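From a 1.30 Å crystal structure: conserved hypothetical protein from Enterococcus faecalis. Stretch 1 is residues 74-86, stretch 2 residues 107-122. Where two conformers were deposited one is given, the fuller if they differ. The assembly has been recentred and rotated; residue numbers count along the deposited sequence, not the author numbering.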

# COMPACT_ATOMS: atom_id res chain seq x y z
N GLU A 74 6.05 -15.56 6.51
CA GLU A 74 7.16 -15.94 5.64
C GLU A 74 6.98 -15.49 4.19
O GLU A 74 7.89 -14.89 3.61
N SER A 75 5.81 -15.76 3.62
CA SER A 75 5.57 -15.38 2.23
C SER A 75 5.70 -13.86 2.05
O SER A 75 6.35 -13.40 1.10
N LEU A 76 5.12 -13.10 2.97
CA LEU A 76 5.11 -11.65 2.83
C LEU A 76 6.47 -11.01 3.03
O LEU A 76 6.68 -9.87 2.60
N GLN A 77 7.41 -11.74 3.61
CA GLN A 77 8.77 -11.23 3.69
C GLN A 77 9.38 -10.94 2.31
O GLN A 77 10.24 -10.06 2.18
N ARG A 78 8.95 -11.67 1.28
CA ARG A 78 9.37 -11.35 -0.08
C ARG A 78 8.93 -9.93 -0.46
O ARG A 78 9.69 -9.18 -1.10
N GLY A 79 7.71 -9.57 -0.06
CA GLY A 79 7.21 -8.22 -0.29
C GLY A 79 8.04 -7.19 0.43
O GLY A 79 8.30 -6.12 -0.11
N ASN A 80 8.47 -7.52 1.65
CA ASN A 80 9.31 -6.60 2.40
C ASN A 80 10.55 -6.18 1.61
O ASN A 80 10.92 -5.01 1.60
N VAL A 81 11.18 -7.15 0.95
CA VAL A 81 12.36 -6.87 0.15
C VAL A 81 11.99 -5.85 -0.93
O VAL A 81 12.68 -4.84 -1.09
N MSE A 82 10.90 -6.10 -1.66
CA MSE A 82 10.46 -5.20 -2.71
C MSE A 82 10.17 -3.79 -2.22
O MSE A 82 10.46 -2.81 -2.92
N HIS A 83 9.61 -3.67 -1.01
CA HIS A 83 9.31 -2.37 -0.43
C HIS A 83 10.54 -1.49 -0.32
O HIS A 83 10.42 -0.26 -0.29
N HIS A 84 11.71 -2.10 -0.26
CA HIS A 84 12.94 -1.35 -0.05
C HIS A 84 13.57 -0.86 -1.34
O HIS A 84 14.63 -0.23 -1.31
N TYR A 85 12.90 -1.13 -2.47
CA TYR A 85 13.32 -0.68 -3.80
C TYR A 85 12.44 0.47 -4.31
O TYR A 85 12.50 0.84 -5.48
N ILE A 86 11.63 1.02 -3.41
CA ILE A 86 10.71 2.09 -3.74
C ILE A 86 11.39 3.43 -3.58
O ILE A 86 11.95 3.74 -2.52
N GLU A 107 5.95 -14.20 -10.06
CA GLU A 107 7.30 -14.47 -10.54
C GLU A 107 8.33 -14.32 -9.45
O GLU A 107 9.22 -15.17 -9.32
N TRP A 108 8.25 -13.25 -8.67
CA TRP A 108 9.24 -13.00 -7.61
C TRP A 108 8.74 -13.43 -6.23
O TRP A 108 9.54 -13.63 -5.31
N GLY A 109 7.43 -13.61 -6.09
CA GLY A 109 6.82 -13.82 -4.78
C GLY A 109 7.18 -15.12 -4.10
O GLY A 109 7.00 -15.27 -2.89
N ASN A 110 7.71 -16.06 -4.88
CA ASN A 110 8.07 -17.39 -4.38
C ASN A 110 9.57 -17.65 -4.36
O ASN A 110 10.02 -18.79 -4.22
N LEU A 111 10.36 -16.59 -4.50
CA LEU A 111 11.81 -16.71 -4.52
C LEU A 111 12.39 -16.57 -3.12
O LEU A 111 11.71 -16.12 -2.19
N THR A 112 13.65 -16.96 -2.96
CA THR A 112 14.35 -16.68 -1.71
C THR A 112 14.50 -15.17 -1.56
O THR A 112 14.41 -14.43 -2.55
N LEU A 113 14.74 -14.71 -0.34
CA LEU A 113 14.83 -13.26 -0.12
C LEU A 113 15.96 -12.64 -0.94
O LEU A 113 15.82 -11.55 -1.49
N GLU A 114 17.08 -13.34 -1.02
CA GLU A 114 18.20 -12.88 -1.85
C GLU A 114 17.79 -12.78 -3.33
O GLU A 114 18.16 -11.82 -4.02
N GLU A 115 17.03 -13.75 -3.81
CA GLU A 115 16.61 -13.75 -5.21
C GLU A 115 15.53 -12.71 -5.51
O GLU A 115 15.45 -12.21 -6.61
N VAL A 116 14.73 -12.36 -4.50
CA VAL A 116 13.79 -11.26 -4.70
C VAL A 116 14.58 -9.97 -4.96
O VAL A 116 14.23 -9.21 -5.85
N ALA A 117 15.64 -9.75 -4.19
CA ALA A 117 16.51 -8.59 -4.40
C ALA A 117 17.11 -8.59 -5.81
O ALA A 117 17.11 -7.56 -6.50
N THR A 118 17.60 -9.75 -6.24
CA THR A 118 18.18 -9.89 -7.57
C THR A 118 17.13 -9.60 -8.64
O THR A 118 17.41 -8.92 -9.62
N TYR A 119 15.91 -10.09 -8.43
CA TYR A 119 14.81 -9.83 -9.36
C TYR A 119 14.49 -8.34 -9.43
O TYR A 119 14.29 -7.78 -10.51
N ALA A 120 14.44 -7.68 -8.28
CA ALA A 120 14.19 -6.23 -8.26
C ALA A 120 15.24 -5.49 -9.09
O ALA A 120 14.92 -4.58 -9.85
N GLU A 121 16.49 -5.91 -8.95
CA GLU A 121 17.62 -5.26 -9.60
C GLU A 121 17.71 -5.60 -11.08
O GLU A 121 17.81 -4.70 -11.92
N LYS A 122 17.66 -6.89 -11.40
CA LYS A 122 17.93 -7.36 -12.76
C LYS A 122 16.68 -7.42 -13.64
O LYS A 122 16.76 -7.16 -14.84

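Helix 77-83 packs against helix 113-122 with a crossing angle of -37° and a closest axis approach of 9.0 Å. The two stretches bury 723 Å² between them, both sides summed. From stretch 1, Arg78, Val81, Met82 and Tyr85 point their CA-to-CB bonds toward the partner. Trp108, Val116 and Ala120 do the same from stretch 2.

The apolar contact centres on Met82, modelled as selenomethionine (chi1 m, chi2 m, chi3 t). Its side chain is a knob in a hole formed by Trp108, Val116, Tyr119 and Ala120. Met82 CE lies 3.8 Å from both Ala120 CB and Tyr119 CD2. Met82 CG is 3.9 Å from Val116 CG1. Val81 (chi1 t) continues the apolar surface. Val81 CG2 is 3.8 Å from Leu113 CD2, and Val81 CB is 3.8 Å from Val116 CG1. Val116 is also t. Leu113 (m, t) starts out sideways, but its end comes nearer the first stretch; Leu113 CD2 reaches 3.5 Å from Gln77 O.

Two aromatic rings receive aliphatic groups on a face. Trp108 has chi1 p. Met82 CG sits 3.7 Å from the centroid of the Trp108 six-membered ring, close to the ring normal, and Met82 CE is 3.7 Å from Trp108 CG over a face. Tyr85 has chi1 m. Ala120 CB lies 3.6 Å from the centroid of the Tyr85 ring, again nearly on the normal. The Ala120 methyl contacts one face of the ring.

Two direct hydrogen bonds cross the contact. At one, Tyr85 OH donates to Glu121 OE2 at 2.6 Å, near the plane of the ring. Glu121 (m, t) leaves its backbone sideways, and its end comes nearer to meet the hydroxyl. Tyr85 OH also lies 3.3 Å from Ala117 CB.

At the other, Arg78 NH1 donates to Leu111 O at 2.9 Å. Arg78 has chi1 m, chi2 between wells at 103° and chi3 m. This bent chain folds the guanidinium back to its own stretch, where Arg78 NH2 and NE donate to Glu74 O at 2.8 and 3.0 Å. The same group thus ties both backbones together. Leu113 CD2 covers one guanidinium face, 3.5 Å from Arg78 CZ. Arg78 CG packs 3.5 Å from Val116 CG2.

Water 1 adds a weak bridge. Its O accepts from Arg78 NH1 at 3.4 Å and from Leu113 N at 3.3 Å. Nearby, Thr112 (chi1 p) caps the second helix, Thr112 OG1 accepting from Glu115 N at 3.1 Å.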

# COMPACT_ATOMS: atom_id res chain seq x y z
CB GLU A 74 7.40 -17.45 5.71
CG GLU A 74 8.73 -17.90 5.15
CD GLU A 74 9.03 -19.31 5.59
OE1 GLU A 74 9.75 -19.48 6.60
OE2 GLU A 74 8.52 -20.25 4.94
CB SER A 75 4.19 -15.86 1.76
OG SER A 75 3.17 -15.22 2.49
CB LEU A 76 4.06 -11.02 3.75
CG LEU A 76 2.60 -11.40 3.48
CD1 LEU A 76 1.68 -10.58 4.38
CD2 LEU A 76 2.22 -11.23 2.02
CB GLN A 77 9.67 -12.17 4.49
CG GLN A 77 9.31 -12.21 5.98
CD GLN A 77 10.22 -13.12 6.78
OE1 GLN A 77 11.32 -13.44 6.34
NE2 GLN A 77 9.77 -13.54 7.96
CB ARG A 78 8.83 -12.38 -1.08
CG ARG A 78 9.62 -13.71 -1.17
CD ARG A 78 8.96 -14.88 -0.45
NE ARG A 78 9.26 -14.96 0.99
CZ ARG A 78 10.36 -15.50 1.50
NH1 ARG A 78 11.32 -15.97 0.71
NH2 ARG A 78 10.50 -15.54 2.82
CB ASN A 80 9.78 -7.22 3.73
CG ASN A 80 8.65 -7.62 4.66
OD1 ASN A 80 7.47 -7.41 4.38
ND2 ASN A 80 9.01 -8.22 5.80
CB VAL A 81 12.93 -8.14 -0.51
CG1 VAL A 81 14.12 -7.78 -1.41
CG2 VAL A 81 13.35 -9.17 0.54
CB MSE A 82 9.25 -5.78 -3.43
CG MSE A 82 9.60 -6.86 -4.45
SE MSE A 82 10.42 -6.16 -5.96
CE MSE A 82 10.87 -7.71 -6.82
CB HIS A 83 8.73 -2.53 0.97
CG HIS A 83 7.37 -3.15 0.99
ND1 HIS A 83 6.78 -3.56 2.17
CD2 HIS A 83 6.48 -3.41 0.01
CE1 HIS A 83 5.58 -4.04 1.90
NE2 HIS A 83 5.38 -3.97 0.60
CB HIS A 84 13.92 -2.19 0.78
CG HIS A 84 13.31 -2.73 2.03
ND1 HIS A 84 13.74 -3.90 2.62
CD2 HIS A 84 12.27 -2.29 2.78
CE1 HIS A 84 13.00 -4.15 3.69
NE2 HIS A 84 12.10 -3.19 3.80
CB TYR A 85 13.35 -1.85 -4.80
CG TYR A 85 14.50 -2.79 -4.55
CD1 TYR A 85 14.44 -3.78 -3.56
CD2 TYR A 85 15.67 -2.68 -5.29
CE1 TYR A 85 15.51 -4.62 -3.32
CE2 TYR A 85 16.75 -3.51 -5.05
CZ TYR A 85 16.67 -4.48 -4.06
OH TYR A 85 17.74 -5.31 -3.82
CB ILE A 86 9.41 1.98 -2.89
CG1 ILE A 86 8.59 0.77 -3.37
CG2 ILE A 86 8.60 3.27 -2.94
CD1 ILE A 86 7.95 0.92 -4.75
CB GLU A 107 7.66 -13.55 -11.72
CG GLU A 107 6.86 -13.85 -12.98
CD GLU A 107 7.25 -12.98 -14.17
OE1 GLU A 107 8.32 -12.33 -14.15
OE2 GLU A 107 6.48 -12.97 -15.15
CB TRP A 108 9.69 -11.53 -7.60
CG TRP A 108 8.57 -10.55 -7.44
CD1 TRP A 108 7.92 -9.87 -8.44
CD2 TRP A 108 7.96 -10.13 -6.21
NE1 TRP A 108 6.94 -9.06 -7.90
CE2 TRP A 108 6.94 -9.22 -6.54
CE3 TRP A 108 8.17 -10.46 -4.86
CZ2 TRP A 108 6.13 -8.62 -5.57
CZ3 TRP A 108 7.37 -9.87 -3.89
CH2 TRP A 108 6.36 -8.96 -4.25
CB ASN A 110 7.34 -18.46 -5.19
CG ASN A 110 5.84 -18.24 -5.20
OD1 ASN A 110 5.24 -17.90 -6.24
ND2 ASN A 110 5.22 -18.38 -4.04
CB LEU A 111 12.42 -15.66 -5.46
CG LEU A 111 11.95 -15.67 -6.91
CD1 LEU A 111 12.60 -14.54 -7.67
CD2 LEU A 111 12.23 -17.01 -7.59
CB THR A 112 15.76 -17.28 -1.67
OG1 THR A 112 16.57 -16.61 -2.64
CG2 THR A 112 15.74 -18.80 -1.91
CB LEU A 113 14.99 -12.93 1.37
CG LEU A 113 13.79 -13.34 2.24
CD1 LEU A 113 14.02 -12.93 3.68
CD2 LEU A 113 12.50 -12.72 1.72
CB GLU A 114 19.41 -13.81 -1.67
CG GLU A 114 20.60 -13.51 -2.58
CD GLU A 114 21.74 -14.50 -2.39
OE1 GLU A 114 21.59 -15.43 -1.57
OE2 GLU A 114 22.77 -14.34 -3.07
CB GLU A 115 16.18 -15.15 -5.66
CG GLU A 115 17.35 -16.13 -5.82
CD GLU A 115 18.29 -15.80 -6.98
OE1 GLU A 115 17.90 -15.05 -7.90
OE2 GLU A 115 19.43 -16.32 -6.99
CB VAL A 116 12.82 -11.07 -3.51
CG1 VAL A 116 11.94 -9.85 -3.74
CG2 VAL A 116 11.97 -12.30 -3.30
CB ALA A 117 17.62 -8.55 -3.33
CB THR A 118 18.78 -11.31 -7.73
OG1 THR A 118 19.83 -11.46 -6.77
CG2 THR A 118 19.34 -11.53 -9.13
CB TYR A 119 13.58 -10.63 -8.96
CG TYR A 119 12.46 -10.61 -9.98
CD1 TYR A 119 12.29 -11.67 -10.87
CD2 TYR A 119 11.58 -9.53 -10.06
CE1 TYR A 119 11.25 -11.65 -11.80
CE2 TYR A 119 10.55 -9.50 -10.99
CZ TYR A 119 10.40 -10.56 -11.86
OH TYR A 119 9.37 -10.51 -12.78
CB ALA A 120 14.14 -5.69 -6.84
CB GLU A 121 18.92 -5.63 -8.87
CG GLU A 121 18.97 -5.00 -7.48
CD GLU A 121 19.91 -5.68 -6.51
OE1 GLU A 121 20.68 -6.59 -6.91
OE2 GLU A 121 19.89 -5.30 -5.33
CB LYS A 122 18.61 -8.72 -12.73
CG LYS A 122 20.00 -8.69 -12.13
CD LYS A 122 20.74 -9.99 -12.33
CE LYS A 122 22.15 -9.90 -11.76
NZ LYS A 122 22.96 -11.11 -12.08
O HOH W 1 14.26 -17.15 1.88